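Local coordinates for galectin-1 (Bufo arenarum, PDB 1A78), which binds beta-galactosides as a homodimeric, secreted lectin and may regulate cell differentiation and apoptosis, at residues A39-L44 / K64-W69; F31-G36 / E124-K129; L10-G15 / P116-L121; V18-S23 / K129-E134. One frame throughout, in Å; residues are numbered along the deposited sequence.

Contact 1 (A39-L44 / K64-W69); sequences ASNFLL and KEADAW. With YIO (1-thio-beta-D-galactopyranose), chain C.
K64 lies alongside F42 and ends on the backbone of the other segment: its NZ donates to A39 O at 3.0 Å, while its CE sits over one face of the F42 ring, offset toward the rim. NZ is 4.2 Å from the F42 ring centroid, 34° off the normal, so the cation-pi contact is off-centre and the CH-pi contact of CE lies more squarely over the face. A bend at chi3 (71°) in the otherwise extended K64 chain carries CE across S40 toward that carbonyl. K64 CD in turn packs over the centre of the W69 ring, opposite the face on which the thiogalactose lies with C5 over the centre. W69 CH2 also meets F42 CD2 at 3.9 Å, near the plane of the F42 ring.

F42 and K64 form an antiparallel hydrogen-bonded pair, whose straighter bond is K64 N to F42 O (172°). Beyond it the type I' turn from E65 to A68 is held by S40 O, which accepts from D67 N at 2.9 Å, and by N41 OD1, which A66 N meets from above the amide plane at 2.8 Å. S40 OG donates to D67 OD2 from above the carboxylate plane. D38 OD1 accepts from N41 ND2 and S40 N, and H45 meets W69 edge-to-face.

K64 NZ thus combines a carbonyl, an off-centre cation-pi contact with the F42 ring and a long salt bridge to D67 OD1. The tryptophan that stacks on galactose, a hallmark of galectins, is backed by an aliphatic lysine stem, and the nearby ammonium would probably favour the charged form of D67.

Contact 2 (F31-G36 / E124-K129); sequences FAVNLG and EGLAFK
F31 and L126 cross obliquely, with L126 CD1 set over the centre of the F31 ring, 4.0 Å from its centroid and 13° off the normal. This is a CH-pi contact on the face; the second methyl, CD2, reaches F31 CD1 at 3.8 Å and also V33 CG2 at a longer range. With chi1 at 71°, F31 CG stands between its backbone N and carbonyl carbon, the crowded position, and F31 CB lies close to the carbonyl oxygens of E124 and G125.

The polar pair is arranged differently. N34 and E124 cross at about a right angle, their amide and carboxylate planes 46° apart. N34 ND2 donates to E124 OE2 at 3.0 Å, reaching that oxygen from above the carboxylate plane. E124 is extended beyond CG, and its carboxylate passes A32 CB, which OE1 approaches to 3.9 Å. The amide is gripped at both ends: OD1 accepts from H45 ND1, and ND2 also bonds S122 OG. N34 is therefore probably a second-shell residue that orients the galactoside-binding histidine, with E124 helping to fix the rotation of the amide.

Between the two side-chain groups, A32 and E124 make an antiparallel hydrogen-bonded pair, with A32 N to E124 O at 3.1 Å and E124 N to A32 O at 3.0 Å. G125 then takes positive phi, and the chain turns away from the 30-35 strand.

Strand 30-35 runs between strands 41-49 and 118-124 in the six-stranded carbohydrate-binding sheet. L126 leads across to the 127-133 strand of the other sheet, touching V86, while F80 meets F31 edge-to-face.

Contact 3 (L10-G15 / P116-L121); sequences LNLKPG and PSIPFL
With chi1 at -168°, N11 CG lies anti to the backbone N, on the side of S117, and chi2 of 66° then turns OD1 to meet S117 OG, which stands between its own N and carbonyl carbon (chi1 83°). S117 OG donates to N11 OD1 at 3.1 Å from above the amide plane. K13 NZ adds a weak bond to the same oxygen from its own segment, and K13 CG runs past S117 CB.

At the backbone, N11 and L12 both face I118 in a G1 beta bulge, with N11 at positive phi. L12 and I118 form the hydrogen-bonded pair: I118 N to L12 O is short, 2.7 Å, whereas L12 N to I118 O is longer, 3.2 Å, though nearly straight. On the N-terminal side of the bulge, L10 N donates to P119 O at 3.0 Å.

The leucines face inward. L10 CD2 touches L121 CB at 3.9 Å, and L12 CB packs on I118 CB at 4.0 Å.

Strand 6-12 is the outermost strand of its sheet in this chain, and strand 118-124 separates it from strand 30-35. L12 and I118 meet Y92, L10 touches I131 and L121 touches I20, all in the facing sheet; L121 also touches V33 of the adjacent strand. L10 packs on F128 of the second subunit as well.

Contact 4 (V18-S23 / K129-E134); sequences VEIKGS and KSITTE
V18 to S23 and K129 to T133 run antiparallel, their axes 4.7 Å apart at closest approach and 170° between their directions. E19 pairs with T132 through two backbone bonds, E19 N to T132 O at 2.9 Å and T132 N to E19 O at 3.0 Å. At K21 the ladder is interrupted by a classic beta bulge: K129 and S130 both face K21, whose carbonyl oxygen accepts from K129 N and from S130 N, the latter at 3.2 Å.

On the face carrying V18, I20 and I131, V18 CG2 packs on I131 CG1 at 3.8 Å, and T133 CG2 reaches V18 CB. These apolar groups point toward the other sheet, where L10, L12 and L121 meet them.

This is the five-stranded sheet of the galectin beta-sandwich, and 127-133 is an outermost strand of it within this chain. S130, I131 and T132 pair antiparallel with a strand of the second subunit, so the sheet continues across the dimer interface, where I131 packs on I131 of that subunit.

The opposite face is polar. One water donates to E19 O and to E19 OE2 (2.8 Å), and accepts from S130 OG (2.9 Å) and from T132 OG1, a four-point bridge joining both strands. E19 and T132 lie side by side, pointing the same way, with no direct bond between their ends. E19 OE2 also forms a salt bridge with K21 NZ at 3.2 Å. E19 OE1 makes a weak hydrogen bond to a bound dithiothreitol, probably from the crystallisation liquor, which E134 OE1 also holds.

Overall arrangement
Contacts 1, 2 and 3 reach the same six-stranded sheet, while contact 4 joins two strands of the facing one. Contact 1 meets contact 2 through L43 N and L35 O, probably hydrogen-bonded at 2.7 Å, and contact 2 meets contact 3 through G36 O and F120 N at 3.0 Å. Contacts 3 and 4 pack across the sandwich, L12 CD2 lying 3.6 Å from V18 CG1; contacts 2 and 4 share K129. The sugar lies at contact 1, and the E124 side chain of contact 2 is about 6 Å from the thiogalactose. Contact 4, at the dimer interface, has its centre about 22 Å from that of contact 1, on the opposite side of the chain's centre.

Contact 1 (A39-L44 / K64-W69)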
loop_
_atom_site.group_PDB
_atom_site.type_symbol
_atom_site.label_atom_id
_atom_site.label_comp_id
_atom_site.label_asym_id
_atom_site.label_seq_id
_atom_site.Cartn_x
_atom_site.Cartn_y
_atom_site.Cartn_z
ATOM N N ALA A 39 -9.549 6.239 -10.131
ATOM C CA ALA A 39 -10.894 5.909 -9.683
ATOM C C ALA A 39 -11.967 5.808 -10.768
ATOM O O ALA A 39 -13.052 5.295 -10.504
ATOM C CB ALA A 39 -11.332 6.870 -8.601
ATOM N N SER A 40 -11.680 6.266 -11.977
ATOM C CA SER A 40 -12.668 6.189 -13.052
ATOM C C SER A 40 -12.251 5.266 -14.159
ATOM O O SER A 40 -12.929 5.212 -15.175
ATOM C CB SER A 40 -12.887 7.554 -13.710
ATOM O OG SER A 40 -13.312 8.520 -12.777
ATOM N N ASN A 41 -11.094 4.619 -14.024
ATOM C CA ASN A 41 -10.602 3.731 -15.071
ATOM C C ASN A 41 -9.997 2.529 -14.417
ATOM O O ASN A 41 -8.947 2.646 -13.811
ATOM C CB ASN A 41 -9.527 4.408 -15.930
ATOM C CG ASN A 41 -10.028 5.676 -16.625
ATOM O OD1 ASN A 41 -10.574 5.631 -17.734
ATOM N ND2 ASN A 41 -9.825 6.814 -15.979
ATOM N N PHE A 42 -10.696 1.397 -14.490
ATOM C CA PHE A 42 -10.240 0.136 -13.914
ATOM C C PHE A 42 -9.956 -0.847 -15.027
ATOM O O PHE A 42 -10.707 -0.943 -15.978
ATOM C CB PHE A 42 -11.308 -0.482 -13.016
ATOM C CG PHE A 42 -11.667 0.352 -11.815
ATOM C CD1 PHE A 42 -10.740 1.249 -11.252
ATOM C CD2 PHE A 42 -12.911 0.208 -11.208
ATOM C CE1 PHE A 42 -11.050 1.979 -10.105
ATOM C CE2 PHE A 42 -13.234 0.939 -10.051
ATOM C CZ PHE A 42 -12.300 1.821 -9.501
ATOM N N LEU A 43 -8.802 -1.493 -14.966
ATOM C CA LEU A 43 -8.455 -2.518 -15.938
ATOM C C LEU A 43 -9.229 -3.721 -15.401
ATOM O O LEU A 43 -9.806 -4.471 -16.166
ATOM C CB LEU A 43 -6.952 -2.793 -15.911
ATOM C CG LEU A 43 -6.229 -3.013 -17.239
ATOM C CD1 LEU A 43 -6.426 -1.815 -18.185
ATOM C CD2 LEU A 43 -4.740 -3.230 -16.955
ATOM N N LEU A 44 -9.328 -3.812 -14.076
ATOM C CA LEU A 44 -10.048 -4.871 -13.407
ATOM C C LEU A 44 -10.745 -4.409 -12.142
ATOM O O LEU A 44 -10.103 -3.835 -11.272
ATOM C CB LEU A 44 -9.103 -6.026 -12.990
ATOM C CG LEU A 44 -9.721 -7.136 -12.076
ATOM C CD1 LEU A 44 -10.898 -7.853 -12.780
ATOM C CD2 LEU A 44 -8.702 -8.177 -11.682
ATOM N N LYS A 64 -13.560 -0.640 -16.462
ATOM C CA LYS A 64 -14.212 0.641 -16.449
ATOM C C LYS A 64 -13.295 1.638 -17.124
ATOM O O LYS A 64 -12.093 1.682 -16.845
ATOM C CB LYS A 64 -14.491 1.082 -15.012
ATOM C CG LYS A 64 -15.345 2.344 -14.978
ATOM C CD LYS A 64 -15.845 2.736 -13.615
ATOM C CE LYS A 64 -14.737 3.242 -12.742
ATOM N NZ LYS A 64 -15.310 3.606 -11.419
ATOM N N GLU A 65 -13.842 2.390 -18.063
ATOM C CA GLU A 65 -13.084 3.412 -18.760
ATOM C C GLU A 65 -13.906 4.693 -18.771
ATOM O O GLU A 65 -14.999 4.740 -19.338
ATOM C CB GLU A 65 -12.755 2.991 -20.190
ATOM C CG GLU A 65 -12.060 4.098 -20.960
ATOM C CD GLU A 65 -11.395 3.639 -22.241
ATOM O OE1 GLU A 65 -12.122 3.240 -23.183
ATOM O OE2 GLU A 65 -10.138 3.711 -22.308
ATOM N N ALA A 66 -13.396 5.718 -18.102
ATOM C CA ALA A 66 -14.083 6.998 -18.037
ATOM C C ALA A 66 -15.461 6.845 -17.372
ATOM O O ALA A 66 -16.467 7.417 -17.815
ATOM C CB ALA A 66 -14.202 7.603 -19.435
ATOM N N ASP A 67 -15.484 6.055 -16.305
ATOM C CA ASP A 67 -16.692 5.799 -15.525
ATOM C C ASP A 67 -17.769 4.939 -16.167
ATOM O O ASP A 67 -18.800 4.666 -15.551
ATOM C CB ASP A 67 -17.289 7.102 -15.006
ATOM C CG ASP A 67 -16.514 7.654 -13.847
ATOM O OD1 ASP A 67 -16.270 6.877 -12.887
ATOM O OD2 ASP A 67 -16.134 8.853 -13.914
ATOM N N ALA A 68 -17.510 4.485 -17.382
ATOM C CA ALA A 68 -18.449 3.630 -18.080
ATOM C C ALA A 68 -18.017 2.171 -17.921
ATOM O O ALA A 68 -16.949 1.774 -18.403
ATOM C CB ALA A 68 -18.503 4.004 -19.556
ATOM N N TRP A 69 -18.824 1.394 -17.204
ATOM C CA TRP A 69 -18.549 -0.014 -17.005
ATOM C C TRP A 69 -18.605 -0.778 -18.328
ATOM O O TRP A 69 -19.289 -0.364 -19.259
ATOM C CB TRP A 69 -19.538 -0.589 -16.036
ATOM C CG TRP A 69 -19.358 -0.103 -14.667
ATOM C CD1 TRP A 69 -20.173 0.751 -13.997
ATOM C CD2 TRP A 69 -18.337 -0.487 -13.750
ATOM N NE1 TRP A 69 -19.738 0.920 -12.714
ATOM C CE2 TRP A 69 -18.606 0.174 -12.529
ATOM C CE3 TRP A 69 -17.219 -1.328 -13.831
ATOM C CZ2 TRP A 69 -17.800 0.028 -11.393
ATOM C CZ3 TRP A 69 -16.413 -1.476 -12.698
ATOM C CH2 TRP A 69 -16.714 -0.795 -11.494
HETATM C C1 YIO C . -22.558 -2.418 -10.818
HETATM C C2 YIO C . -21.987 -2.052 -9.472
HETATM C C3 YIO C . -20.553 -1.582 -9.625
HETATM C C4 YIO C . -19.756 -2.705 -10.229
HETATM C C5 YIO C . -20.384 -3.109 -11.563
HETATM C C6 YIO C . -19.714 -4.311 -12.175
HETATM O O2 YIO C . -22.762 -1.025 -8.895
HETATM O O3 YIO C . -20.024 -1.269 -8.350
HETATM O O4 YIO C . -19.738 -3.799 -9.327
HETATM O O5 YIO C . -21.775 -3.449 -11.415
HETATM O O6 YIO C . -20.040 -4.390 -13.553
HETATM S S1 YIO C . -24.136 -3.226 -10.442
#

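Contact 2 (F31-G36 / E124-K129)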
loop_
_atom_site.group_PDB
_atom_site.type_symbol
_atom_site.label_atom_id
_atom_site.label_comp_id
_atom_site.label_asym_id
_atom_site.label_seq_id
_atom_site.Cartn_x
_atom_site.Cartn_y
_atom_site.Cartn_z
ATOM N N PHE A 31 -17.385 -7.063 -1.302
ATOM C CA PHE A 31 -16.185 -6.217 -1.270
ATOM C C PHE A 31 -15.560 -6.230 -2.649
ATOM O O PHE A 31 -15.895 -7.099 -3.487
ATOM C CB PHE A 31 -15.174 -6.662 -0.199
ATOM C CG PHE A 31 -14.484 -7.950 -0.513
ATOM C CD1 PHE A 31 -13.316 -7.960 -1.275
ATOM C CD2 PHE A 31 -14.990 -9.153 -0.036
ATOM C CE1 PHE A 31 -12.662 -9.142 -1.555
ATOM C CE2 PHE A 31 -14.343 -10.343 -0.308
ATOM C CZ PHE A 31 -13.176 -10.346 -1.067
ATOM N N ALA A 32 -14.664 -5.270 -2.891
ATOM C CA ALA A 32 -14.002 -5.129 -4.179
ATOM C C ALA A 32 -12.529 -4.790 -4.059
ATOM O O ALA A 32 -12.069 -4.324 -3.028
ATOM C CB ALA A 32 -14.712 -4.050 -5.022
ATOM N N VAL A 33 -11.803 -5.089 -5.121
ATOM C CA VAL A 33 -10.389 -4.788 -5.255
ATOM C C VAL A 33 -10.290 -4.233 -6.670
ATOM O O VAL A 33 -10.706 -4.896 -7.621
ATOM C CB VAL A 33 -9.505 -6.049 -5.127
ATOM C CG1 VAL A 33 -8.049 -5.710 -5.488
ATOM C CG2 VAL A 33 -9.589 -6.593 -3.689
ATOM N N ASN A 34 -9.753 -3.029 -6.825
ATOM C CA ASN A 34 -9.666 -2.427 -8.153
ATOM C C ASN A 34 -8.228 -2.223 -8.594
ATOM O O ASN A 34 -7.383 -1.901 -7.765
ATOM C CB ASN A 34 -10.395 -1.076 -8.142
ATOM C CG ASN A 34 -11.788 -1.184 -7.581
ATOM O OD1 ASN A 34 -12.631 -1.857 -8.148
ATOM N ND2 ASN A 34 -12.028 -0.561 -6.451
ATOM N N LEU A 35 -7.957 -2.408 -9.882
ATOM C CA LEU A 35 -6.628 -2.230 -10.465
ATOM C C LEU A 35 -6.844 -1.443 -11.754
ATOM O O LEU A 35 -7.722 -1.785 -12.553
ATOM C CB LEU A 35 -6.003 -3.584 -10.841
ATOM C CG LEU A 35 -5.232 -4.431 -9.832
ATOM C CD1 LEU A 35 -6.112 -4.755 -8.677
ATOM C CD2 LEU A 35 -4.756 -5.720 -10.504
ATOM N N GLY A 36 -6.037 -0.424 -11.990
ATOM C CA GLY A 36 -6.205 0.366 -13.193
ATOM C C GLY A 36 -5.377 1.638 -13.138
ATOM O O GLY A 36 -4.271 1.629 -12.589
ATOM N N GLU A 124 -12.386 -1.746 -1.432
ATOM C CA GLU A 124 -13.642 -1.185 -0.980
ATOM C C GLU A 124 -14.298 -2.189 -0.043
ATOM O O GLU A 124 -14.493 -3.350 -0.412
ATOM C CB GLU A 124 -14.590 -0.936 -2.150
ATOM C CG GLU A 124 -14.073 -0.102 -3.318
ATOM C CD GLU A 124 -15.074 -0.110 -4.487
ATOM O OE1 GLU A 124 -16.226 -0.576 -4.283
ATOM O OE2 GLU A 124 -14.721 0.331 -5.613
ATOM N N GLY A 125 -14.616 -1.757 1.170
ATOM C CA GLY A 125 -15.286 -2.637 2.104
ATOM C C GLY A 125 -14.531 -3.878 2.530
ATOM O O GLY A 125 -15.129 -4.921 2.802
ATOM N N LEU A 126 -13.221 -3.740 2.656
ATOM C CA LEU A 126 -12.351 -4.833 3.056
ATOM C C LEU A 126 -11.272 -4.179 3.924
ATOM O O LEU A 126 -10.703 -3.150 3.545
ATOM C CB LEU A 126 -11.733 -5.441 1.799
ATOM C CG LEU A 126 -10.865 -6.670 1.940
ATOM C CD1 LEU A 126 -11.688 -7.852 2.393
ATOM C CD2 LEU A 126 -10.203 -6.944 0.619
ATOM N N ALA A 127 -11.060 -4.712 5.122
ATOM C CA ALA A 127 -10.046 -4.159 6.020
ATOM C C ALA A 127 -8.655 -4.602 5.579
ATOM O O ALA A 127 -8.360 -5.787 5.543
ATOM C CB ALA A 127 -10.308 -4.579 7.476
ATOM N N PHE A 128 -7.827 -3.633 5.220
ATOM C CA PHE A 128 -6.458 -3.852 4.776
ATOM C C PHE A 128 -5.536 -4.405 5.871
ATOM O O PHE A 128 -5.604 -4.009 7.026
ATOM C CB PHE A 128 -5.921 -2.509 4.263
ATOM C CG PHE A 128 -4.443 -2.482 3.999
ATOM C CD1 PHE A 128 -3.924 -3.006 2.828
ATOM C CD2 PHE A 128 -3.574 -1.911 4.925
ATOM C CE1 PHE A 128 -2.566 -2.967 2.581
ATOM C CE2 PHE A 128 -2.216 -1.867 4.692
ATOM C CZ PHE A 128 -1.709 -2.393 3.520
ATOM N N LYS A 129 -4.707 -5.370 5.521
ATOM C CA LYS A 129 -3.746 -5.897 6.479
ATOM C C LYS A 129 -2.363 -5.784 5.847
ATOM O O LYS A 129 -1.438 -5.317 6.478
ATOM C CB LYS A 129 -4.067 -7.346 6.885
ATOM C CG LYS A 129 -5.342 -7.465 7.721
ATOM C CD LYS A 129 -5.431 -8.793 8.468
ATOM C CE LYS A 129 -6.544 -8.752 9.529
ATOM N NZ LYS A 129 -6.537 -9.921 10.481
#

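Contact 3 (L10-G15 / P116-L121)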
loop_
_atom_site.group_PDB
_atom_site.type_symbol
_atom_site.label_atom_id
_atom_site.label_comp_id
_atom_site.label_asym_id
_atom_site.label_seq_id
_atom_site.Cartn_x
_atom_site.Cartn_y
_atom_site.Cartn_z
ATOM N N LEU A 10 1.838 2.059 -7.932
ATOM C CA LEU A 10 2.079 0.636 -7.691
ATOM C C LEU A 10 3.057 0.055 -8.719
ATOM O O LEU A 10 3.747 -0.917 -8.438
ATOM C CB LEU A 10 0.748 -0.142 -7.734
ATOM C CG LEU A 10 0.700 -1.663 -7.480
ATOM C CD1 LEU A 10 0.964 -1.948 -6.026
ATOM C CD2 LEU A 10 -0.660 -2.244 -7.858
ATOM N N ASN A 11 3.098 0.648 -9.907
ATOM C CA ASN A 11 3.954 0.202 -11.013
ATOM C C ASN A 11 4.005 -1.294 -11.270
ATOM O O ASN A 11 5.079 -1.883 -11.345
ATOM C CB ASN A 11 5.381 0.754 -10.876
ATOM C CG ASN A 11 6.206 0.561 -12.150
ATOM O OD1 ASN A 11 5.906 1.162 -13.190
ATOM N ND2 ASN A 11 7.230 -0.295 -12.084
ATOM N N LEU A 12 2.847 -1.917 -11.427
ATOM C CA LEU A 12 2.816 -3.349 -11.697
ATOM C C LEU A 12 3.001 -3.521 -13.194
ATOM O O LEU A 12 2.195 -3.036 -13.969
ATOM C CB LEU A 12 1.489 -3.965 -11.226
ATOM C CG LEU A 12 1.372 -5.491 -11.114
ATOM C CD1 LEU A 12 2.277 -6.037 -10.005
ATOM C CD2 LEU A 12 -0.065 -5.864 -10.826
ATOM N N LYS A 13 4.102 -4.149 -13.599
ATOM C CA LYS A 13 4.411 -4.368 -15.013
ATOM C C LYS A 13 4.080 -5.804 -15.311
ATOM O O LYS A 13 3.958 -6.610 -14.384
ATOM C CB LYS A 13 5.901 -4.121 -15.283
ATOM C CG LYS A 13 6.400 -2.734 -14.854
ATOM C CD LYS A 13 7.844 -2.524 -15.246
ATOM C CE LYS A 13 8.264 -1.052 -15.128
ATOM N NZ LYS A 13 7.483 -0.132 -16.031
ATOM N N PRO A 14 3.908 -6.154 -16.598
ATOM C CA PRO A 14 3.585 -7.553 -16.888
ATOM C C PRO A 14 4.635 -8.523 -16.343
ATOM O O PRO A 14 5.836 -8.205 -16.246
ATOM C CB PRO A 14 3.450 -7.583 -18.418
ATOM C CG PRO A 14 4.166 -6.379 -18.879
ATOM C CD PRO A 14 3.892 -5.348 -17.827
ATOM N N GLY A 15 4.160 -9.690 -15.935
ATOM C CA GLY A 15 5.041 -10.683 -15.385
ATOM C C GLY A 15 5.249 -10.443 -13.918
ATOM O O GLY A 15 6.182 -10.987 -13.353
ATOM N N PRO A 116 1.552 0.172 -20.056
ATOM C CA PRO A 116 2.971 -0.166 -19.879
ATOM C C PRO A 116 3.199 -0.692 -18.438
ATOM O O PRO A 116 4.127 -1.457 -18.191
ATOM C CB PRO A 116 3.663 1.172 -20.111
ATOM C CG PRO A 116 2.760 1.848 -21.094
ATOM C CD PRO A 116 1.390 1.543 -20.580
ATOM N N SER A 117 2.364 -0.243 -17.501
ATOM C CA SER A 117 2.403 -0.677 -16.116
ATOM C C SER A 117 1.087 -0.239 -15.504
ATOM O O SER A 117 0.437 0.654 -16.032
ATOM C CB SER A 117 3.565 -0.047 -15.348
ATOM O OG SER A 117 3.261 1.249 -14.874
ATOM N N ILE A 118 0.709 -0.845 -14.381
ATOM C CA ILE A 118 -0.528 -0.530 -13.666
ATOM C C ILE A 118 -0.235 0.373 -12.445
ATOM O O ILE A 118 0.247 -0.091 -11.406
ATOM C CB ILE A 118 -1.245 -1.829 -13.213
ATOM C CG1 ILE A 118 -1.616 -2.655 -14.435
ATOM C CG2 ILE A 118 -2.489 -1.495 -12.403
ATOM C CD1 ILE A 118 -2.217 -3.981 -14.077
ATOM N N PRO A 119 -0.620 1.654 -12.533
ATOM C CA PRO A 119 -0.414 2.664 -11.494
ATOM C C PRO A 119 -1.221 2.643 -10.232
ATOM O O PRO A 119 -0.690 2.997 -9.180
ATOM C CB PRO A 119 -0.728 3.975 -12.214
ATOM C CG PRO A 119 -0.762 3.638 -13.692
ATOM C CD PRO A 119 -1.289 2.244 -13.707
ATOM N N PHE A 120 -2.469 2.179 -10.306
ATOM C CA PHE A 120 -3.401 2.277 -9.178
ATOM C C PHE A 120 -4.072 1.032 -8.650
ATOM O O PHE A 120 -4.485 0.168 -9.412
ATOM C CB PHE A 120 -4.481 3.291 -9.623
ATOM C CG PHE A 120 -5.569 3.558 -8.614
ATOM C CD1 PHE A 120 -5.395 4.517 -7.622
ATOM C CD2 PHE A 120 -6.801 2.923 -8.722
ATOM C CE1 PHE A 120 -6.427 4.853 -6.761
ATOM C CE2 PHE A 120 -7.833 3.254 -7.869
ATOM C CZ PHE A 120 -7.649 4.229 -6.884
ATOM N N LEU A 121 -4.335 1.045 -7.352
ATOM C CA LEU A 121 -5.005 -0.063 -6.668
ATOM C C LEU A 121 -5.831 0.503 -5.518
ATOM O O LEU A 121 -5.363 1.376 -4.812
ATOM C CB LEU A 121 -3.947 -1.053 -6.110
ATOM C CG LEU A 121 -4.108 -2.285 -5.183
ATOM C CD1 LEU A 121 -4.885 -1.997 -3.908
ATOM C CD2 LEU A 121 -4.690 -3.450 -5.915
#

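Contact 4 (V18-S23 / K129-E134)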
loop_
_atom_site.group_PDB
_atom_site.type_symbol
_atom_site.label_atom_id
_atom_site.label_comp_id
_atom_site.label_asym_id
_atom_site.label_seq_id
_atom_site.Cartn_x
_atom_site.Cartn_y
_atom_site.Cartn_z
ATOM N N VAL A 18 0.622 -8.791 -7.439
ATOM C CA VAL A 18 0.336 -8.117 -6.193
ATOM C C VAL A 18 -0.616 -9.022 -5.418
ATOM O O VAL A 18 -1.530 -9.608 -5.983
ATOM C CB VAL A 18 -0.228 -6.657 -6.421
ATOM C CG1 VAL A 18 -1.286 -6.617 -7.478
ATOM C CG2 VAL A 18 -0.758 -6.082 -5.147
ATOM N N GLU A 19 -0.341 -9.212 -4.143
ATOM C CA GLU A 19 -1.161 -10.046 -3.297
ATOM C C GLU A 19 -1.737 -9.152 -2.212
ATOM O O GLU A 19 -0.983 -8.463 -1.519
ATOM C CB GLU A 19 -0.291 -11.130 -2.652
ATOM C CG GLU A 19 -0.957 -11.883 -1.492
ATOM C CD GLU A 19 0.054 -12.524 -0.548
ATOM O OE1 GLU A 19 0.549 -13.635 -0.851
ATOM O OE2 GLU A 19 0.353 -11.909 0.501
ATOM N N ILE A 20 -3.059 -9.129 -2.083
ATOM C CA ILE A 20 -3.715 -8.329 -1.062
ATOM C C ILE A 20 -4.191 -9.267 0.032
ATOM O O ILE A 20 -4.531 -10.405 -0.244
ATOM C CB ILE A 20 -4.901 -7.502 -1.630
ATOM C CG1 ILE A 20 -4.397 -6.182 -2.213
ATOM C CG2 ILE A 20 -5.894 -7.149 -0.530
ATOM C CD1 ILE A 20 -3.582 -6.331 -3.447
ATOM N N LYS A 21 -4.177 -8.801 1.274
ATOM C CA LYS A 21 -4.600 -9.602 2.411
ATOM C C LYS A 21 -5.371 -8.655 3.314
ATOM O O LYS A 21 -4.939 -7.519 3.537
ATOM C CB LYS A 21 -3.379 -10.132 3.132
ATOM C CG LYS A 21 -3.590 -11.451 3.810
ATOM C CD LYS A 21 -2.263 -11.966 4.325
ATOM C CE LYS A 21 -1.220 -11.958 3.198
ATOM N NZ LYS A 21 0.186 -12.158 3.679
ATOM N N GLY A 22 -6.538 -9.091 3.781
ATOM C CA GLY A 22 -7.340 -8.234 4.623
ATOM C C GLY A 22 -8.433 -8.985 5.336
ATOM O O GLY A 22 -8.497 -10.213 5.269
ATOM N N SER A 23 -9.276 -8.248 6.048
ATOM C CA SER A 23 -10.381 -8.841 6.778
ATOM C C SER A 23 -11.754 -8.435 6.252
ATOM O O SER A 23 -12.017 -7.255 5.965
ATOM C CB SER A 23 -10.286 -8.515 8.267
ATOM O OG SER A 23 -9.306 -9.320 8.885
ATOM N N LYS A 129 -4.707 -5.370 5.521
ATOM C CA LYS A 129 -3.746 -5.897 6.479
ATOM C C LYS A 129 -2.363 -5.784 5.847
ATOM O O LYS A 129 -1.438 -5.317 6.478
ATOM C CB LYS A 129 -4.067 -7.346 6.885
ATOM C CG LYS A 129 -5.342 -7.465 7.721
ATOM C CD LYS A 129 -5.431 -8.793 8.468
ATOM C CE LYS A 129 -6.544 -8.752 9.529
ATOM N NZ LYS A 129 -6.537 -9.921 10.481
ATOM N N SER A 130 -2.264 -6.133 4.568
ATOM C CA SER A 130 -1.020 -6.072 3.839
ATOM C C SER A 130 -1.187 -6.136 2.316
ATOM O O SER A 130 -2.230 -6.553 1.793
ATOM C CB SER A 130 -0.072 -7.171 4.333
ATOM O OG SER A 130 -0.515 -8.451 3.949
ATOM N N ILE A 131 -0.157 -5.667 1.622
ATOM C CA ILE A 131 -0.078 -5.653 0.178
ATOM C C ILE A 131 1.374 -6.012 -0.140
ATOM O O ILE A 131 2.293 -5.441 0.442
ATOM C CB ILE A 131 -0.408 -4.262 -0.379
ATOM C CG1 ILE A 131 -0.187 -4.225 -1.888
ATOM C CG2 ILE A 131 0.443 -3.194 0.315
ATOM C CD1 ILE A 131 -0.882 -3.056 -2.552
ATOM N N THR A 132 1.583 -6.951 -1.055
ATOM C CA THR A 132 2.920 -7.391 -1.395
ATOM C C THR A 132 3.118 -7.501 -2.891
ATOM O O THR A 132 2.284 -8.081 -3.576
ATOM C CB THR A 132 3.172 -8.792 -0.820
ATOM O OG1 THR A 132 2.757 -8.834 0.544
ATOM C CG2 THR A 132 4.644 -9.156 -0.898
ATOM N N THR A 133 4.198 -6.931 -3.407
ATOM C CA THR A 133 4.490 -7.046 -4.827
ATOM C C THR A 133 5.656 -8.006 -4.997
ATOM O O THR A 133 6.495 -8.163 -4.101
ATOM C CB THR A 133 4.791 -5.698 -5.531
ATOM O OG1 THR A 133 5.298 -4.734 -4.590
ATOM C CG2 THR A 133 3.542 -5.186 -6.208
ATOM N N GLU A 134 5.686 -8.651 -6.148
ATOM C CA GLU A 134 6.687 -9.630 -6.464
ATOM C C GLU A 134 6.706 -9.621 -7.980
ATOM O O GLU A 134 7.671 -9.079 -8.554
ATOM C CB GLU A 134 6.198 -10.967 -5.930
ATOM C CG GLU A 134 7.146 -12.109 -6.043
ATOM C CD GLU A 134 6.609 -13.346 -5.333
ATOM O OE1 GLU A 134 6.489 -13.311 -4.080
ATOM O OE2 GLU A 134 6.297 -14.347 -6.031
ATOM O OXT GLU A 134 5.697 -10.040 -8.583
HETATM O O HOH W 1 -0.340 -9.325 1.233
#